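PDB 1TU7: glutathione S-transferase 2 from Onchocerca volvulus, which catalyses the conjugation of glutathione to electrophilic compounds and appears to play a central part in the parasite's detoxification system. Local coordinates for residues Ser9-Ala14 / Glu193-Ala198; Leu19-Val22 / Lys27-Asp30; Ala153-Leu158 / Arg181-Pro186. One frame throughout, in Å; residues are numbered along the deposited sequence.

Contact 1. Residues Ser9-Ala14 / Glu193-Ala198; sequences SIRGLA and EKRDAA. With GSH (glutathione), chain C.
Arg11 and Arg195 stack their guanidinium groups face to face. The planes lie only 11° apart. Arg11 CZ sits over the centre of the Arg195 group, 3.4 Å from Arg195 CZ. The two NH2 atoms, Arg11 NH2 and Arg195 NH2, are also 3.4 Å apart; both are donors, so no hydrogen bond joins them. The chains cross at about a right angle, and each bends at chi3 (64° in Arg11, 66° in Arg195), which lays the flat ends over each other. Arg11 belongs to the loop between strand 3-8 and helix 15-23 of the thioredoxin-like N-terminal domain. Arg195 comes from helix 186-197 of the helical C-terminal domain, so the stack bridges the two domains of the GST fold. Carboxylates beside the stack probably compensate the paired positive charges. Arg11 NH2 forms salt bridges with Glu156 and Asp159 of helix 149-164, and Arg195 NH1 forms one with Glu15. These bonds probably help fix the rotation of both guanidinium groups. Further along the loop, Leu13 belongs to the glutathione pocket. Its CD1 packs 3.5 Å from the glutathione sulfur SG2, while its backbone N is hydrogen-bonded to the hydroxyl of Tyr7.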
loop_
_atom_site.group_PDB
_atom_site.type_symbol
_atom_site.label_atom_id
_atom_site.label_comp_id
_atom_site.label_asym_id
_atom_site.label_seq_id
_atom_site.Cartn_x
_atom_site.Cartn_y
_atom_site.Cartn_z
ATOM N N SER A 9 5.717 15.174 -14.055
ATOM C CA SER A 9 5.051 16.454 -14.049
ATOM C C SER A 9 3.551 16.286 -14.215
ATOM O O SER A 9 2.925 16.839 -15.111
ATOM C CB SER A 9 5.632 17.401 -15.099
ATOM O OG SER A 9 5.360 18.722 -14.714
ATOM N N ILE A 10 2.987 15.493 -13.315
ATOM C CA ILE A 10 1.563 15.202 -13.240
ATOM C C ILE A 10 1.257 15.080 -11.753
ATOM O O ILE A 10 2.163 14.998 -10.918
ATOM C CB ILE A 10 1.182 13.850 -13.938
ATOM C CG1 ILE A 10 1.835 12.674 -13.223
ATOM C CG2 ILE A 10 1.532 13.899 -15.426
ATOM C CD1 ILE A 10 1.380 11.293 -13.668
ATOM N N ARG A 11 -0.022 15.016 -11.425
ATOM C CA ARG A 11 -0.432 14.823 -10.053
ATOM C C ARG A 11 -0.111 13.407 -9.600
ATOM O O ARG A 11 0.757 13.213 -8.742
ATOM C CB ARG A 11 -1.881 15.189 -9.877
ATOM C CG ARG A 11 -2.103 16.698 -9.999
ATOM C CD ARG A 11 -3.517 17.142 -10.302
ATOM N NE ARG A 11 -4.440 16.810 -9.249
ATOM C CZ ARG A 11 -5.623 17.389 -9.087
ATOM N NH1 ARG A 11 -6.030 18.325 -9.917
ATOM N NH2 ARG A 11 -6.421 17.028 -8.104
ATOM N N GLY A 12 -0.775 12.429 -10.195
ATOM C CA GLY A 12 -0.460 11.043 -9.951
ATOM C C GLY A 12 -0.266 10.688 -8.491
ATOM O O GLY A 12 -1.014 11.124 -7.628
ATOM N N LEU A 13 0.738 9.867 -8.221
ATOM C CA LEU A 13 1.009 9.364 -6.876
ATOM C C LEU A 13 1.663 10.358 -5.982
ATOM O O LEU A 13 1.652 10.179 -4.760
ATOM C CB LEU A 13 1.922 8.137 -6.959
ATOM C CG LEU A 13 1.362 6.937 -7.709
ATOM C CD1 LEU A 13 2.435 5.880 -7.791
ATOM C CD2 LEU A 13 0.104 6.403 -7.032
ATOM N N ALA A 14 2.266 11.391 -6.550
ATOM C CA ALA A 14 2.986 12.391 -5.770
ATOM C C ALA A 14 2.055 13.366 -5.129
ATOM O O ALA A 14 2.453 13.975 -4.152
ATOM C CB ALA A 14 3.978 13.144 -6.613
ATOM N N GLU A 193 -5.607 26.779 -6.693
ATOM C CA GLU A 193 -5.896 27.790 -7.715
ATOM C C GLU A 193 -4.782 27.784 -8.772
ATOM O O GLU A 193 -5.050 27.808 -9.981
ATOM C CB GLU A 193 -6.023 29.194 -7.098
ATOM C CG GLU A 193 -7.339 29.484 -6.392
ATOM C CD GLU A 193 -7.323 30.684 -5.441
ATOM O OE1 GLU A 193 -8.434 31.123 -5.045
ATOM O OE2 GLU A 193 -6.228 31.180 -5.061
ATOM N N LYS A 194 -3.541 27.755 -8.321
ATOM C CA LYS A 194 -2.419 27.771 -9.240
ATOM C C LYS A 194 -2.320 26.483 -10.033
ATOM O O LYS A 194 -1.991 26.478 -11.212
ATOM C CB LYS A 194 -1.143 28.066 -8.493
ATOM C CG LYS A 194 -1.103 29.507 -7.996
ATOM C CD LYS A 194 0.034 29.748 -7.047
ATOM C CE LYS A 194 -0.038 31.185 -6.517
ATOM N NZ LYS A 194 0.191 32.188 -7.592
ATOM N N ARG A 195 -2.626 25.359 -9.387
ATOM C CA ARG A 195 -2.619 24.089 -10.076
ATOM C C ARG A 195 -3.673 24.059 -11.165
ATOM O O ARG A 195 -3.425 23.555 -12.275
ATOM C CB ARG A 195 -2.850 22.999 -9.032
ATOM C CG ARG A 195 -2.743 21.580 -9.526
ATOM C CD ARG A 195 -2.923 20.605 -8.374
ATOM N NE ARG A 195 -4.261 20.654 -7.826
ATOM C CZ ARG A 195 -4.718 19.865 -6.866
ATOM N NH1 ARG A 195 -3.943 18.943 -6.308
ATOM N NH2 ARG A 195 -5.982 19.948 -6.502
ATOM N N ASP A 196 -4.839 24.618 -10.870
ATOM C CA ASP A 196 -5.915 24.685 -11.834
ATOM C C ASP A 196 -5.573 25.643 -12.964
ATOM O O ASP A 196 -5.877 25.363 -14.121
ATOM C CB ASP A 196 -7.194 25.132 -11.161
ATOM C CG ASP A 196 -8.383 25.017 -12.065
ATOM O OD1 ASP A 196 -9.200 25.963 -12.038
ATOM O OD2 ASP A 196 -8.601 24.027 -12.822
ATOM N N ALA A 197 -4.947 26.766 -12.636
ATOM C CA ALA A 197 -4.594 27.754 -13.661
ATOM C C ALA A 197 -3.667 27.131 -14.695
ATOM O O ALA A 197 -3.783 27.415 -15.899
ATOM C CB ALA A 197 -3.958 28.993 -13.042
ATOM N N ALA A 198 -2.735 26.307 -14.220
ATOM C CA ALA A 198 -1.750 25.619 -15.055
ATOM C C ALA A 198 -2.304 24.356 -15.703
ATOM O O ALA A 198 -1.610 23.737 -16.535
ATOM C CB ALA A 198 -0.527 25.274 -14.213
HETATM N N1 GSH C . 3.980 1.487 -5.093
HETATM C CA1 GSH C . 4.574 2.585 -5.754
HETATM C C1 GSH C . 4.488 3.841 -4.993
HETATM O O11 GSH C . 3.324 3.996 -4.337
HETATM O O12 GSH C . 5.300 4.834 -4.926
HETATM C CB1 GSH C . 4.390 2.796 -7.196
HETATM C CG1 GSH C . 5.377 3.672 -7.921
HETATM C CD1 GSH C . 5.051 3.747 -9.405
HETATM O OE1 GSH C . 4.130 2.894 -9.913
HETATM N N2 GSH C . 5.661 4.652 -10.121
HETATM C CA2 GSH C . 5.392 4.878 -11.543
HETATM C C2 GSH C . 6.683 5.060 -12.240
HETATM O O2 GSH C . 7.780 5.559 -11.569
HETATM C CB2 GSH C . 4.582 6.156 -11.747
HETATM S SG2 GSH C . 2.861 5.935 -11.246
HETATM N N3 GSH C . 6.784 4.727 -13.515
HETATM C CA3 GSH C . 8.049 4.934 -14.168
HETATM C C3 GSH C . 8.620 3.641 -14.653
HETATM O O31 GSH C . 8.394 2.469 -14.096
HETATM O O32 GSH C . 9.450 3.721 -15.778
#

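Contact 2. Residues Leu19-Val22 / Lys27-Asp30; sequences LFLV and KFID
Phe28 has CG between its backbone N and carbonyl carbon (chi1 72°), and this rotation turns the ring to Leu21 of helix 15-23. Leu21 has CG beside its backbone N (chi1 -66°), which carries CD1 over the ring. The two side chains meet in a CH-pi contact. Leu21 CD1 lies 3.7 Å from the centroid of the Phe28 ring and 11° off the ring normal, almost straight above the centre. Leu21 CB touches the same ring nearer its rim, 3.6 Å from Phe28 CD1. Val22 takes a different route. Its CG2 comes to the ring edge, near the ring plane, and is 4.2 Å from Phe28 CE1. One residue of the helix therefore meets the face and the next meets the edge.

The contact lies within a beta-alpha-beta unit: strand 3-8, helix 15-23 and strand 29-33. Phe28 leads into the last of these, an outermost strand of the sheet within this chain, which runs parallel to strand 3-8. The Phe28 side chain also rests on Tyr3 and Leu5 of strand 3-8, and Leu21 rests on Ile26. Val22 also meets Tyr191 of helix 186-197.

No hydrogen bond or salt bridge crosses between 19-22 and 27-30. Dispersion and hydrophobic burial thus join helix to strand here, and a methyl almost centred over the ring adds a CH-pi attraction to the apolar packing.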
loop_
_atom_site.group_PDB
_atom_site.type_symbol
_atom_site.label_atom_id
_atom_site.label_comp_id
_atom_site.label_asym_id
_atom_site.label_seq_id
_atom_site.Cartn_x
_atom_site.Cartn_y
_atom_site.Cartn_z
ATOM N N LEU A 19 0.595 17.849 -1.406
ATOM C CA LEU A 19 -0.445 18.511 -0.630
ATOM C C LEU A 19 -0.058 18.576 0.843
ATOM O O LEU A 19 -0.274 19.592 1.485
ATOM C CB LEU A 19 -1.793 17.818 -0.810
ATOM C CG LEU A 19 -2.423 17.963 -2.197
ATOM C CD1 LEU A 19 -3.483 16.916 -2.483
ATOM C CD2 LEU A 19 -3.008 19.375 -2.363
ATOM N N PHE A 20 0.464 17.474 1.391
ATOM C CA PHE A 20 0.971 17.441 2.764
ATOM C C PHE A 20 1.981 18.568 2.999
ATOM O O PHE A 20 1.836 19.352 3.916
ATOM C CB PHE A 20 1.565 16.054 3.048
ATOM C CG PHE A 20 2.101 15.857 4.437
ATOM C CD1 PHE A 20 1.576 14.844 5.223
ATOM C CD2 PHE A 20 3.153 16.584 4.947
ATOM C CE1 PHE A 20 2.062 14.593 6.487
ATOM C CE2 PHE A 20 3.635 16.318 6.233
ATOM C CZ PHE A 20 3.079 15.318 6.989
ATOM N N LEU A 21 2.982 18.647 2.128
ATOM C CA LEU A 21 4.086 19.579 2.279
ATOM C C LEU A 21 3.564 21.006 2.146
ATOM O O LEU A 21 3.909 21.869 2.927
ATOM C CB LEU A 21 5.158 19.257 1.250
ATOM C CG LEU A 21 5.870 17.926 1.412
ATOM C CD1 LEU A 21 6.626 17.571 0.183
ATOM C CD2 LEU A 21 6.829 17.965 2.607
ATOM N N VAL A 22 2.713 21.236 1.174
ATOM C CA VAL A 22 2.168 22.575 0.947
ATOM C C VAL A 22 1.326 22.994 2.149
ATOM O O VAL A 22 1.494 24.084 2.666
ATOM C CB VAL A 22 1.331 22.632 -0.335
ATOM C CG1 VAL A 22 0.520 23.896 -0.381
ATOM C CG2 VAL A 22 2.237 22.572 -1.561
ATOM N N LYS A 27 8.746 23.727 3.116
ATOM C CA LYS A 27 9.276 24.121 1.834
ATOM C C LYS A 27 10.088 22.998 1.242
ATOM O O LYS A 27 10.856 22.325 1.926
ATOM C CB LYS A 27 10.105 25.400 1.947
ATOM C CG LYS A 27 9.419 26.512 2.686
ATOM C CD LYS A 27 8.163 26.950 2.032
ATOM C CE LYS A 27 7.832 28.354 2.588
ATOM N NZ LYS A 27 6.520 28.895 2.220
ATOM N N PHE A 28 9.866 22.755 -0.040
ATOM C CA PHE A 28 10.512 21.674 -0.766
ATOM C C PHE A 28 10.767 22.013 -2.234
ATOM O O PHE A 28 10.082 22.865 -2.845
ATOM C CB PHE A 28 9.689 20.369 -0.648
ATOM C CG PHE A 28 8.394 20.380 -1.433
ATOM C CD1 PHE A 28 7.292 21.082 -0.984
ATOM C CD2 PHE A 28 8.284 19.642 -2.607
ATOM C CE1 PHE A 28 6.104 21.067 -1.705
ATOM C CE2 PHE A 28 7.102 19.635 -3.332
ATOM C CZ PHE A 28 6.008 20.342 -2.863
ATOM N N ILE A 29 11.752 21.319 -2.807
ATOM C CA ILE A 29 11.979 21.342 -4.250
ATOM C C ILE A 29 11.004 20.372 -4.883
ATOM O O ILE A 29 11.051 19.175 -4.602
ATOM C CB ILE A 29 13.419 20.958 -4.622
ATOM C CG1 ILE A 29 14.413 21.990 -4.070
ATOM C CG2 ILE A 29 13.555 20.849 -6.109
ATOM C CD1 ILE A 29 15.787 21.426 -3.945
ATOM N N ASP A 30 10.096 20.907 -5.693
ATOM C CA ASP A 30 9.153 20.102 -6.484
ATOM C C ASP A 30 9.818 19.749 -7.792
ATOM O O ASP A 30 9.795 20.540 -8.725
ATOM C CB ASP A 30 7.816 20.840 -6.657
ATOM C CG ASP A 30 6.704 19.928 -7.075
ATOM O OD1 ASP A 30 5.664 20.421 -7.581
ATOM O OD2 ASP A 30 6.768 18.701 -6.896
#

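Contact 3. Residues Ala153-Leu158 / Arg181-Pro186; sequences ALFEEL and RMKDRP
Two helices of the all-helical C-terminal domain, 149-164 and 173-183, pack together here through Phe155 and Met182. Phe155 has CG anti to its backbone N (chi1 174°), which places the ring beside Met182 and Lys183. Met182 CB lies over one face of that ring, offset toward the rim. It is 3.8 Å from the ring centroid and 22° off the normal, a CH-pi contact. Its closest ring atom is Phe155 CD2, 3.5 Å from Met182 CB. The methionine chain is bent at chi2 and chi3, which folds the thioether tail back: Met182 CE ends 4.0 Å from Phe155 CB. At the far end of the ring, Phe155 CZ lies 3.8 Å from Lys183 CA and 3.9 Å from Lys183 CB. The end of the lysine chain leads away. Beyond these segments, Phe155 also meets the ring of His179 and the side chain of Leu19 on helix 15-23, while Met182 touches Leu141. No polar bond crosses between 153-158 and 181-186. The aromatic face meets the methionine CB, not its sulfur, so the contact rests on apolar packing and ring-to-CH attraction.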
loop_
_atom_site.group_PDB
_atom_site.type_symbol
_atom_site.label_atom_id
_atom_site.label_comp_id
_atom_site.label_asym_id
_atom_site.label_seq_id
_atom_site.Cartn_x
_atom_site.Cartn_y
_atom_site.Cartn_z
ATOM N N ALA A 153 -4.610 12.435 1.140
ATOM C CA ALA A 153 -4.895 11.387 0.184
ATOM C C ALA A 153 -6.369 11.365 -0.170
ATOM O O ALA A 153 -6.735 11.277 -1.340
ATOM C CB ALA A 153 -4.452 10.079 0.750
ATOM N N LEU A 154 -7.229 11.450 0.842
ATOM C CA LEU A 154 -8.665 11.473 0.560
ATOM C C LEU A 154 -9.044 12.703 -0.261
ATOM O O LEU A 154 -9.825 12.623 -1.204
ATOM C CB LEU A 154 -9.480 11.390 1.846
ATOM C CG LEU A 154 -11.005 11.425 1.655
ATOM C CD1 LEU A 154 -11.504 10.260 0.849
ATOM C CD2 LEU A 154 -11.664 11.436 3.021
ATOM N N PHE A 155 -8.533 13.864 0.138
ATOM C CA PHE A 155 -8.787 15.097 -0.584
ATOM C C PHE A 155 -8.443 14.940 -2.062
ATOM O O PHE A 155 -9.250 15.246 -2.948
ATOM C CB PHE A 155 -8.003 16.256 0.042
ATOM C CG PHE A 155 -8.094 17.553 -0.729
ATOM C CD1 PHE A 155 -6.960 18.300 -0.971
ATOM C CD2 PHE A 155 -9.311 18.039 -1.180
ATOM C CE1 PHE A 155 -7.005 19.472 -1.665
ATOM C CE2 PHE A 155 -9.377 19.233 -1.863
ATOM C CZ PHE A 155 -8.226 19.953 -2.102
ATOM N N GLU A 156 -7.251 14.469 -2.360
ATOM C CA GLU A 156 -6.846 14.323 -3.743
ATOM C C GLU A 156 -7.736 13.332 -4.480
ATOM O O GLU A 156 -8.144 13.581 -5.600
ATOM C CB GLU A 156 -5.376 13.893 -3.817
ATOM C CG GLU A 156 -4.890 13.610 -5.230
ATOM C CD GLU A 156 -4.749 14.810 -6.148
ATOM O OE1 GLU A 156 -5.061 15.949 -5.716
ATOM O OE2 GLU A 156 -4.279 14.582 -7.303
ATOM N N GLU A 157 -8.072 12.224 -3.847
ATOM C CA GLU A 157 -8.895 11.212 -4.523
ATOM C C GLU A 157 -10.268 11.761 -4.833
ATOM O O GLU A 157 -10.801 11.522 -5.936
ATOM C CB GLU A 157 -8.969 9.928 -3.707
ATOM C CG GLU A 157 -9.287 8.726 -4.570
ATOM C CD GLU A 157 -8.180 8.447 -5.542
ATOM O OE1 GLU A 157 -7.002 8.801 -5.305
ATOM O OE2 GLU A 157 -8.491 7.845 -6.585
ATOM N N LEU A 158 -10.857 12.507 -3.915
ATOM C CA LEU A 158 -12.153 13.141 -4.170
ATOM C C LEU A 158 -12.020 14.188 -5.269
ATOM O O LEU A 158 -12.905 14.323 -6.109
ATOM C CB LEU A 158 -12.696 13.789 -2.909
ATOM C CG LEU A 158 -13.034 12.793 -1.797
ATOM C CD1 LEU A 158 -13.433 13.544 -0.569
ATOM C CD2 LEU A 158 -14.081 11.747 -2.199
ATOM N N ARG A 181 -13.824 21.541 2.583
ATOM C CA ARG A 181 -13.115 21.985 3.783
ATOM C C ARG A 181 -11.609 21.965 3.570
ATOM O O ARG A 181 -10.895 22.895 3.948
ATOM C CB ARG A 181 -13.505 21.097 4.956
ATOM C CG ARG A 181 -12.831 21.461 6.253
ATOM C CD ARG A 181 -13.247 20.598 7.423
ATOM N NE ARG A 181 -14.692 20.559 7.609
ATOM C CZ ARG A 181 -15.470 21.554 8.056
ATOM N NH1 ARG A 181 -16.779 21.336 8.163
ATOM N NH2 ARG A 181 -14.972 22.751 8.404
ATOM N N MET A 182 -11.127 20.897 2.932
ATOM C CA MET A 182 -9.709 20.793 2.626
ATOM C C MET A 182 -9.253 21.864 1.650
ATOM O O MET A 182 -8.206 22.509 1.834
ATOM C CB MET A 182 -9.419 19.406 2.061
ATOM C CG MET A 182 -9.492 18.340 3.155
ATOM S SD MET A 182 -8.169 18.399 4.406
ATOM C CE MET A 182 -6.742 18.005 3.385
ATOM N N LYS A 183 -10.061 22.081 0.623
ATOM C CA LYS A 183 -9.725 23.038 -0.422
ATOM C C LYS A 183 -9.717 24.450 0.156
ATOM O O LYS A 183 -9.035 25.323 -0.352
ATOM C CB LYS A 183 -10.718 22.947 -1.581
ATOM C CG LYS A 183 -10.223 23.557 -2.885
ATOM C CD LYS A 183 -11.209 23.240 -4.000
ATOM C CE LYS A 183 -11.090 24.151 -5.217
ATOM N NZ LYS A 183 -12.041 23.671 -6.262
ATOM N N ASP A 184 -10.458 24.661 1.239
ATOM C CA ASP A 184 -10.563 25.985 1.852
ATOM C C ASP A 184 -9.429 26.263 2.822
ATOM O O ASP A 184 -9.264 27.408 3.286
ATOM C CB ASP A 184 -11.892 26.124 2.588
ATOM C CG ASP A 184 -13.063 26.368 1.670
ATOM O OD1 ASP A 184 -14.205 26.256 2.174
ATOM O OD2 ASP A 184 -12.934 26.661 0.473
ATOM N N ARG A 185 -8.634 25.258 3.182
ATOM C CA ARG A 185 -7.470 25.527 4.012
ATOM C C ARG A 185 -6.586 26.507 3.256
ATOM O O ARG A 185 -6.373 26.325 2.070
ATOM C CB ARG A 185 -6.736 24.245 4.339
ATOM C CG ARG A 185 -7.595 23.287 5.155
ATOM C CD ARG A 185 -6.988 21.931 5.345
ATOM N NE ARG A 185 -5.770 21.940 6.145
ATOM C CZ ARG A 185 -5.721 21.858 7.465
ATOM N NH1 ARG A 185 -6.820 21.779 8.176
ATOM N NH2 ARG A 185 -4.549 21.811 8.062
ATOM N N PRO A 186 -6.139 27.589 3.884
ATOM C CA PRO A 186 -5.540 28.672 3.096
ATOM C C PRO A 186 -4.378 28.299 2.172
ATOM O O PRO A 186 -4.334 28.775 1.033
ATOM C CB PRO A 186 -5.087 29.658 4.161
ATOM C CG PRO A 186 -6.119 29.495 5.216
ATOM C CD PRO A 186 -6.248 27.956 5.316
#

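Overall arrangement
Contacts 1 and 3 are buried; contact 2 is only partly so. Contact 1 brings the N- and C-terminal domains together, whereas contact 2 stays within the first and contact 3 within the second. Along the chain, both are nested inside the loop closed by contact 1. Their chemistry differs: contact 1 stacks charged groups, while contacts 2 and 3 set aliphatic carbons on a phenylalanine face. Glu156, on the helix that carries Phe155, ties contact 3 to contact 1. Leu19, in segment 19-22 but outside its contact with 27-30, lies between the other two contacts, its CD2 near the Arg195 guanidinium. Of the three, only contact 1 includes a residue of the glutathione pocket.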